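Surface protein SPB1 (Streptococcus agalactiae, PDB 4UZG) forms the backbone subunit of the group B streptococcus type 2b pilus, probably joined to its neighbours in the fibre by sortase. Local coordinates at residues Lys18-Lys24 and Thr122-Thr128; Gly2-Val6 and Gln162-Val166. All blocks are in the same frame, centred on the assembly; numbering follows the deposited sequence. Where two conformers were deposited one is given.

How the contacts relate
Contact 1 pairs two neighbouring long strands, and contact 2 brings together the two outermost strands of the same sheet; their centres lie about 10 Å apart. Residues 2-6 join them: G3 O accepts from T22 N at 2.8 Å, and T5 O from T20 N at 2.9 Å, both probable hydrogen bonds, so 2-6 lies along the side of 18-24 not taken by 122-128. Y19 touches K4 and V6, and Y127 touches K4, with Y127 OH 3.4 Å from K4 NZ. That nitrogen is covalently linked to N147, an intramolecular isopeptide bond, which places contact 1 beside the cross-link. A calcium ion lies about 13 Å from the T122 side chain.

Contact 1. Residues Lys18-Lys24 and Thr122-Thr128; sequences KYTITYK and TITVTYT
Y19 sets its CB over one face of the Y127 ring; the two ring planes are only 8° apart but slid, with centroids 4.7 Å from each other, so the rings barely overlap. CB of Y19 makes a CH-pi contact 3.6 Å from the Y127 ring centroid, while Y127 OH reaches over the rim of the Y19 ring, 3.4 Å from CG. Y127 gets there because its chi1 of 70° sets CG between backbone N and carbonyl carbon, swinging the ring across to the other strand. At the edge of that ring sits I21 CD1, 3.9 Å from Y127 CE1. Beyond the segments, F91 packs edge-to-face on Y127, and the Y127 hydroxyl makes a weak hydrogen bond to D42.

Beneath this pair the backbones run antiparallel. Six hydrogen bonds, two each at Y19-Y127, I21-V125 and Y23-I123, fix the register; the straightest, I21 N to V125 O, is 2.8 Å long with 175° at the hydrogen. The opposite face, with K18, T20, T22, T124, T126 and T128, is rich in threonine, T20 CG2 meeting T124 CG2 at 3.7 Å. In the K18 conformer described, a water links K18 NZ to T126 OG1. Alternation of an apolar, aromatic face, which meets strand 146-153, with a threonine-rich one is characteristic of a beta-sandwich strand pair, consistent with the immunoglobulin-like domains of Gram-positive pilins.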
ATOM      1  N   LYS A  18       6.918   2.235   1.764  0.53  5.95           N
ATOM      2  CA  LYS A  18       7.812   2.817   2.770  0.53  6.31           C
ATOM      3  C   LYS A  18       7.002   3.614   3.757  0.53  6.12           C
ATOM      4  O   LYS A  18       6.289   4.563   3.392  0.53  6.22           O
ATOM      5  CB  LYS A  18       8.910   3.690   2.181  0.53  7.75           C
ATOM      6  CG  LYS A  18       9.902   4.067   3.267  0.53  8.51           C
ATOM      7  CD  LYS A  18      11.222   4.591   2.733  0.53 13.65           C
ATOM      8  CE  LYS A  18      12.340   4.464   3.770  0.53 18.01           C
ATOM      9  NZ  LYS A  18      12.650   3.033   4.069  0.53 19.85           N
ATOM     10  N   TYR A  19       7.104   3.180   5.006  1.00  5.96           N
ATOM     11  CA  TYR A  19       6.437   3.797   6.134  1.00  5.69           C
ATOM     12  C   TYR A  19       7.383   4.706   6.910  1.00  6.11           C
ATOM     13  O   TYR A  19       8.574   4.401   7.044  1.00  7.06           O
ATOM     14  CB  TYR A  19       6.002   2.715   7.107  1.00  6.46           C
ATOM     15  CG  TYR A  19       4.891   1.790   6.653  1.00  6.13           C
ATOM     16  CD1 TYR A  19       3.574   2.102   6.907  1.00  6.33           C
ATOM     17  CD2 TYR A  19       5.156   0.586   6.028  1.00  6.68           C
ATOM     18  CE1 TYR A  19       2.544   1.241   6.584  1.00  6.87           C
ATOM     19  CE2 TYR A  19       4.127  -0.290   5.680  1.00  7.01           C
ATOM     20  CZ  TYR A  19       2.824   0.033   5.961  1.00  6.08           C
ATOM     21  OH  TYR A  19       1.851  -0.883   5.643  1.00  6.97           O
ATOM     22  N   THR A  20       6.833   5.786   7.453  1.00  6.19           N
ATOM     23  CA  THR A  20       7.552   6.681   8.337  1.00  6.55           C
ATOM     24  C   THR A  20       6.721   6.940   9.589  1.00  6.44           C
ATOM     25  O   THR A  20       5.565   7.352   9.485  1.00  7.89           O
ATOM     26  CB  THR A  20       7.875   8.027   7.653  1.00  7.33           C
ATOM     27  OG1 THR A  20       8.628   7.773   6.460  1.00  7.59           O
ATOM     28  CG2 THR A  20       8.711   8.916   8.561  1.00  8.60           C
ATOM     29  N   ILE A  21       7.321   6.684  10.750  1.00  6.25           N
ATOM     30  CA  ILE A  21       6.722   7.015  12.039  1.00  6.49           C
ATOM     31  C   ILE A  21       7.525   8.184  12.596  1.00  6.74           C
ATOM     32  O   ILE A  21       8.749   8.099  12.694  1.00  7.27           O
ATOM     33  CB  ILE A  21       6.821   5.843  13.024  1.00  7.20           C
ATOM     34  CG1 ILE A  21       6.084   4.618  12.488  1.00  7.99           C
ATOM     35  CG2 ILE A  21       6.292   6.276  14.391  1.00  8.79           C
ATOM     36  CD1 ILE A  21       6.499   3.336  13.206  1.00  8.37           C
ATOM     37  N   THR A  22       6.857   9.260  12.972  1.00  8.55           N
ATOM     38  CA  THR A  22       7.499  10.483  13.471  0.81 10.03           C
ATOM     39  C   THR A  22       6.893  10.835  14.832  1.00 10.31           C
ATOM     40  O   THR A  22       5.656  10.867  14.962  1.00 13.91           O
ATOM     41  CB  THR A  22       7.304  11.668  12.444  0.81 11.41           C
ATOM     42  OG1 THR A  22       7.834  11.287  11.157  0.81 11.51           O
ATOM     43  CG2 THR A  22       7.970  12.953  12.903  0.81 14.87           C
ATOM     44  N   TYR A  23       7.744  11.127  15.818  1.00  9.05           N
ATOM     45  CA  TYR A  23       7.314  11.543  17.144  1.00  8.71           C
ATOM     46  C   TYR A  23       8.157  12.746  17.520  1.00  8.11           C
ATOM     47  O   TYR A  23       9.362  12.646  17.688  1.00  7.84           O
ATOM     48  CB  TYR A  23       7.537  10.409  18.121  1.00 10.14           C
ATOM     49  CG  TYR A  23       7.148  10.696  19.545  1.00 10.60           C
ATOM     50  CD1 TYR A  23       5.843  10.519  19.975  1.00 13.36           C
ATOM     51  CD2 TYR A  23       8.111  11.030  20.482  1.00 10.71           C
ATOM     52  CE1 TYR A  23       5.495  10.703  21.288  1.00 15.99           C
ATOM     53  CE2 TYR A  23       7.779  11.231  21.813  1.00 13.23           C
ATOM     54  CZ  TYR A  23       6.469  11.069  22.203  1.00 15.70           C
ATOM     55  OH  TYR A  23       6.139  11.243  23.523  1.00 19.70           O
ATOM     56  N   LYS A  24       7.507  13.889  17.654  1.00  9.24           N
ATOM     57  CA  LYS A  24       8.196  15.159  17.811  1.00 11.08           C
ATOM     58  C   LYS A  24       8.381  15.609  19.229  1.00 14.24           C
ATOM     59  O   LYS A  24       9.032  16.630  19.482  1.00 16.19           O
ATOM     60  CB  LYS A  24       7.469  16.243  17.037  1.00 12.58           C
ATOM     61  CG  LYS A  24       7.576  16.090  15.526  1.00 15.56           C
ATOM     62  CD  LYS A  24       7.489  17.499  14.924  1.00 23.03           C
ATOM     63  CE  LYS A  24       7.083  17.567  13.486  1.00 26.96           C
ATOM     64  NZ  LYS A  24       5.712  17.056  13.316  1.00 29.37           N
ATOM     65  N   THR A 122      13.113  14.816  17.838  1.00  7.01           N
ATOM     66  CA  THR A 122      12.202  14.048  17.021  1.00  6.81           C
ATOM     67  C   THR A 122      12.769  12.647  16.815  1.00  6.35           C
ATOM     68  O   THR A 122      13.902  12.487  16.354  1.00  7.57           O
ATOM     69  CB  THR A 122      11.998  14.708  15.657  1.00  7.88           C
ATOM     70  OG1 THR A 122      11.385  15.985  15.859  1.00  9.25           O
ATOM     71  CG2 THR A 122      11.110  13.854  14.761  1.00  8.19           C
ATOM     72  N   ILE A 123      11.970  11.642  17.141  1.00  6.14           N
ATOM     73  CA  ILE A 123      12.281  10.256  16.835  1.00  6.26           C
ATOM     74  C   ILE A 123      11.614   9.916  15.519  1.00  6.00           C
ATOM     75  O   ILE A 123      10.423  10.140  15.353  1.00  6.92           O
ATOM     76  CB  ILE A 123      11.768   9.320  17.944  1.00  6.73           C
ATOM     77  CG1 ILE A 123      12.477   9.596  19.275  1.00  8.44           C
ATOM     78  CG2 ILE A 123      11.954   7.857  17.534  1.00  8.67           C
ATOM     79  CD1 ILE A 123      11.808   8.918  20.489  1.00  9.43           C
ATOM     80  N   THR A 124      12.389   9.381  14.579  1.00  6.04           N
ATOM     81  CA  THR A 124      11.845   8.926  13.305  1.00  6.27           C
ATOM     82  C   THR A 124      12.230   7.460  13.119  1.00  6.74           C
ATOM     83  O   THR A 124      13.388   7.089  13.280  1.00  7.63           O
ATOM     84  CB  THR A 124      12.356   9.766  12.102  1.00  7.59           C
ATOM     85  OG1 THR A 124      12.168  11.150  12.393  1.00  8.64           O
ATOM     86  CG2 THR A 124      11.625   9.426  10.834  1.00  9.22           C
ATOM     87  N   VAL A 125      11.250   6.644  12.740  1.00  6.67           N
ATOM     88  CA  VAL A 125      11.499   5.273  12.324  1.00  7.06           C
ATOM     89  C   VAL A 125      10.951   5.122  10.915  1.00  7.04           C
ATOM     90  O   VAL A 125       9.757   5.306  10.690  1.00  8.36           O
ATOM     91  CB  VAL A 125      10.825   4.245  13.262  1.00  7.74           C
ATOM     92  CG1 VAL A 125      11.031   2.812  12.752  1.00  9.53           C
ATOM     93  CG2 VAL A 125      11.324   4.382  14.693  1.00  8.55           C
ATOM     94  N   THR A 126      11.812   4.769   9.974  1.00  6.97           N
ATOM     95  CA  THR A 126      11.351   4.390   8.658  1.00  7.39           C
ATOM     96  C   THR A 126      11.540   2.890   8.501  1.00  6.83           C
ATOM     97  O   THR A 126      12.469   2.298   9.057  1.00  8.12           O
ATOM     98  CB  THR A 126      12.091   5.119   7.549  1.00  8.94           C
ATOM     99  OG1 THR A 126      13.468   4.750   7.544  1.00 11.69           O
ATOM    100  CG2 THR A 126      11.957   6.606   7.679  1.00 10.68           C
ATOM    101  N   TYR A 127      10.642   2.255   7.747  1.00  6.16           N
ATOM    102  CA  TYR A 127      10.742   0.831   7.481  1.00  6.04           C
ATOM    103  C   TYR A 127       9.890   0.538   6.252  1.00  5.39           C
ATOM    104  O   TYR A 127       9.165   1.414   5.777  1.00  6.50           O
ATOM    105  CB  TYR A 127      10.288  -0.004   8.701  1.00  6.16           C
ATOM    106  CG  TYR A 127       8.798   0.057   8.990  1.00  6.26           C
ATOM    107  CD1 TYR A 127       8.241   1.065   9.753  1.00  6.75           C
ATOM    108  CD2 TYR A 127       7.947  -0.896   8.459  1.00  6.20           C
ATOM    109  CE1 TYR A 127       6.873   1.117   9.987  1.00  6.67           C
ATOM    110  CE2 TYR A 127       6.571  -0.853   8.689  1.00  6.64           C
ATOM    111  CZ  TYR A 127       6.058   0.160   9.452  1.00  6.60           C
ATOM    112  OH  TYR A 127       4.692   0.243   9.706  1.00  7.24           O
ATOM    113  N   THR A 128       9.978  -0.682   5.741  1.00  5.22           N
ATOM    114  CA  THR A 128       9.202  -1.043   4.576  1.00  5.94           C
ATOM    115  C   THR A 128       8.387  -2.315   4.799  1.00  5.45           C
ATOM    116  O   THR A 128       8.649  -3.117   5.707  1.00  5.47           O
ATOM    117  CB  THR A 128      10.087  -1.215   3.326  1.00  6.35           C
ATOM    118  OG1 THR A 128      10.997  -2.280   3.582  1.00  6.99           O
ATOM    119  CG2 THR A 128      10.837   0.053   2.991  1.00  7.61           C
TER
HETATM  120  O   HOH W   1      14.007   2.345   6.308  1.00 14.56           O
HETATM  121  O   HOH W   2      10.781  17.651  18.002  1.00 17.28           O

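Contact 2. Residues Gly2-Val6 and Gln162-Val166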
ATOM      1  N   GLY A   2      -1.072  12.431   9.714  1.00 32.71           N
ATOM      2  CA  GLY A   2      -0.640  12.252  11.087  1.00 24.07           C
ATOM      3  C   GLY A   2       0.821  11.852  11.193  1.00 17.64           C
ATOM      4  O   GLY A   2       1.614  12.115  10.284  1.00 19.74           O
ATOM      5  N   GLY A   3       1.165  11.222  12.315  1.00 15.30           N
ATOM      6  CA  GLY A   3       2.535  10.819  12.634  1.00 11.94           C
ATOM      7  C   GLY A   3       2.991   9.510  12.022  1.00 10.59           C
ATOM      8  O   GLY A   3       4.134   9.136  12.165  1.00 15.99           O
ATOM      9  N   LYS A   4       2.111   8.816  11.326  1.00  7.25           N
ATOM     10  CA  LYS A   4       2.468   7.620  10.584  1.00  6.53           C
ATOM     11  C   LYS A   4       2.030   7.865   9.140  1.00  6.79           C
ATOM     12  O   LYS A   4       0.851   8.141   8.890  1.00  8.10           O
ATOM     13  CB  LYS A   4       1.808   6.358  11.136  1.00  6.95           C
ATOM     14  CG  LYS A   4       2.339   5.083  10.492  1.00  7.26           C
ATOM     15  CD  LYS A   4       1.668   3.797  10.999  1.00  7.31           C
ATOM     16  CE  LYS A   4       2.318   2.600  10.386  1.00  7.24           C
ATOM     17  NZ  LYS A   4       1.679   1.318  10.742  1.00  8.01           N
ATOM     18  N   THR A   5       2.978   7.777   8.210  1.00  6.91           N
ATOM     19  CA  THR A   5       2.712   8.059   6.800  1.00  7.07           C
ATOM     20  C   THR A   5       3.327   6.992   5.908  1.00  7.26           C
ATOM     21  O   THR A   5       4.175   6.209   6.352  1.00  7.61           O
ATOM     22  CB  THR A   5       3.286   9.445   6.400  1.00  9.58           C
ATOM     23  OG1 THR A   5       4.691   9.468   6.642  1.00 11.38           O
ATOM     24  CG2 THR A   5       2.631  10.574   7.166  1.00 10.86           C
ATOM     25  N   VAL A   6       2.866   6.956   4.659  1.00  7.27           N
ATOM     26  CA  VAL A   6       3.442   6.113   3.619  1.00  7.08           C
ATOM     27  C   VAL A   6       3.877   6.996   2.459  1.00  7.61           C
ATOM     28  O   VAL A   6       3.393   8.129   2.317  1.00  8.92           O
ATOM     29  CB  VAL A   6       2.492   4.992   3.152  1.00  8.13           C
ATOM     30  CG1 VAL A   6       2.282   4.030   4.304  1.00  9.56           C
ATOM     31  CG2 VAL A   6       1.176   5.542   2.638  1.00  9.19           C
ATOM     32  N   GLN A 162      -0.945   6.433  16.031  1.00  8.57           N
ATOM     33  CA  GLN A 162      -1.010   7.041  14.713  1.00  9.43           C
ATOM     34  C   GLN A 162      -1.211   5.919  13.694  1.00  8.27           C
ATOM     35  O   GLN A 162      -0.509   4.906  13.738  1.00  8.79           O
ATOM     36  CB  GLN A 162       0.268   7.842  14.393  1.00 12.86           C
ATOM     37  CG  GLN A 162       0.594   8.956  15.386  1.00 16.51           C
ATOM     38  CD  GLN A 162      -0.400  10.102  15.373  1.00 19.02           C
ATOM     39  OE1 GLN A 162      -0.816  10.572  14.307  1.00 22.58           O
ATOM     40  NE2 GLN A 162      -0.757  10.590  16.558  1.00 21.65           N
ATOM     41  N   LYS A 163      -2.164   6.106  12.790  1.00  8.87           N
ATOM     42  CA  LYS A 163      -2.540   5.072  11.849  1.00  9.24           C
ATOM     43  C   LYS A 163      -2.338   5.544  10.425  1.00  8.60           C
ATOM     44  O   LYS A 163      -2.409   6.750  10.146  1.00  9.74           O
ATOM     45  CB  LYS A 163      -4.024   4.750  12.007  1.00 11.21           C
ATOM     46  CG  LYS A 163      -4.379   4.083  13.302  1.00 14.14           C
ATOM     47  CD  LYS A 163      -5.804   3.553  13.299  1.00 18.79           C
ATOM     48  CE  LYS A 163      -6.857   4.609  13.268  1.00 23.84           C
ATOM     49  NZ  LYS A 163      -8.181   3.982  13.612  1.00 26.74           N
ATOM     50  N   VAL A 164      -2.166   4.587   9.511  1.00  7.79           N
ATOM     51  CA  VAL A 164      -2.222   4.897   8.093  1.00  8.19           C
ATOM     52  C   VAL A 164      -2.782   3.681   7.367  1.00  7.89           C
ATOM     53  O   VAL A 164      -2.560   2.553   7.787  1.00  8.90           O
ATOM     54  CB  VAL A 164      -0.843   5.379   7.538  1.00  9.03           C
ATOM     55  CG1 VAL A 164       0.137   4.229   7.472  1.00  9.61           C
ATOM     56  CG2 VAL A 164      -0.994   6.050   6.184  1.00  9.49           C
ATOM     57  N   THR A 165      -3.512   3.940   6.288  1.00  8.24           N
ATOM     58  CA  THR A 165      -4.143   2.898   5.480  1.00  8.76           C
ATOM     59  C   THR A 165      -3.490   2.851   4.104  1.00  8.25           C
ATOM     60  O   THR A 165      -3.472   3.856   3.402  1.00 10.24           O
ATOM     61  CB  THR A 165      -5.651   3.200   5.321  1.00  9.73           C
ATOM     62  OG1 THR A 165      -6.269   3.342   6.615  1.00 10.35           O
ATOM     63  CG2 THR A 165      -6.355   2.099   4.502  1.00  9.76           C
ATOM     64  N   VAL A 166      -2.933   1.706   3.731  1.00  7.38           N
ATOM     65  CA  VAL A 166      -2.403   1.561   2.377  0.61  7.79           C
ATOM     66  C   VAL A 166      -3.575   1.349   1.420  1.00  7.65           C
ATOM     67  O   VAL A 166      -4.602   0.772   1.783  1.00 10.32           O
ATOM     68  CB  VAL A 166      -1.383   0.422   2.232  0.61  8.03           C
ATOM     69  CG1 VAL A 166      -0.135   0.703   3.070  0.61  7.94           C
ATOM     70  CG2 VAL A 166      -2.032  -0.921   2.536  0.61  8.34           C
TER
HETATM   71  O   HOH W   3      -0.889   9.061  11.156  1.00 13.33           O
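Q162 and G3 supply the direct hydrogen bond of this contact: G3 N donates to Q162 OE1 at 2.9 Å, almost straight at the hydrogen (176°). The donor nevertheless lies above the carbonyl plane, 42° out of it. Q162 reaches it by bending at chi2 (-67°), which folds the amide back beside the glycine and brings CG within 3.8 Å of G3 CA. A water adds a second polar link, accepting from K4 N at 3.0 Å and lying 2.9 Å from K163 O, to which it can donate.

Van der Waals contacts make up the rest. V164 wedges between K4 and V6: its CG1 lies 3.8 Å from K4 CG and equally far from V6 CG1, and the K4 and V164 side chains cross at about a right angle. V164 CB also approaches K4 O, at 3.5 Å.

The covalent element lies just past the contact. The K4 chain is extended throughout, with CG anti to N, and its aliphatic part runs past Q162 O and V164 CG1 to put NZ at N147 CG, to which it is bonded; NZ also makes a weak hydrogen bond to D42 OD1. Strands 4-6 and 162-165, the outermost of the sheet, run nearly parallel here and, sharing no direct backbone bond, meet through side chains and a water, beside a Lys-Asn isopeptide cross-link of the kind that stabilises Gram-positive pilins.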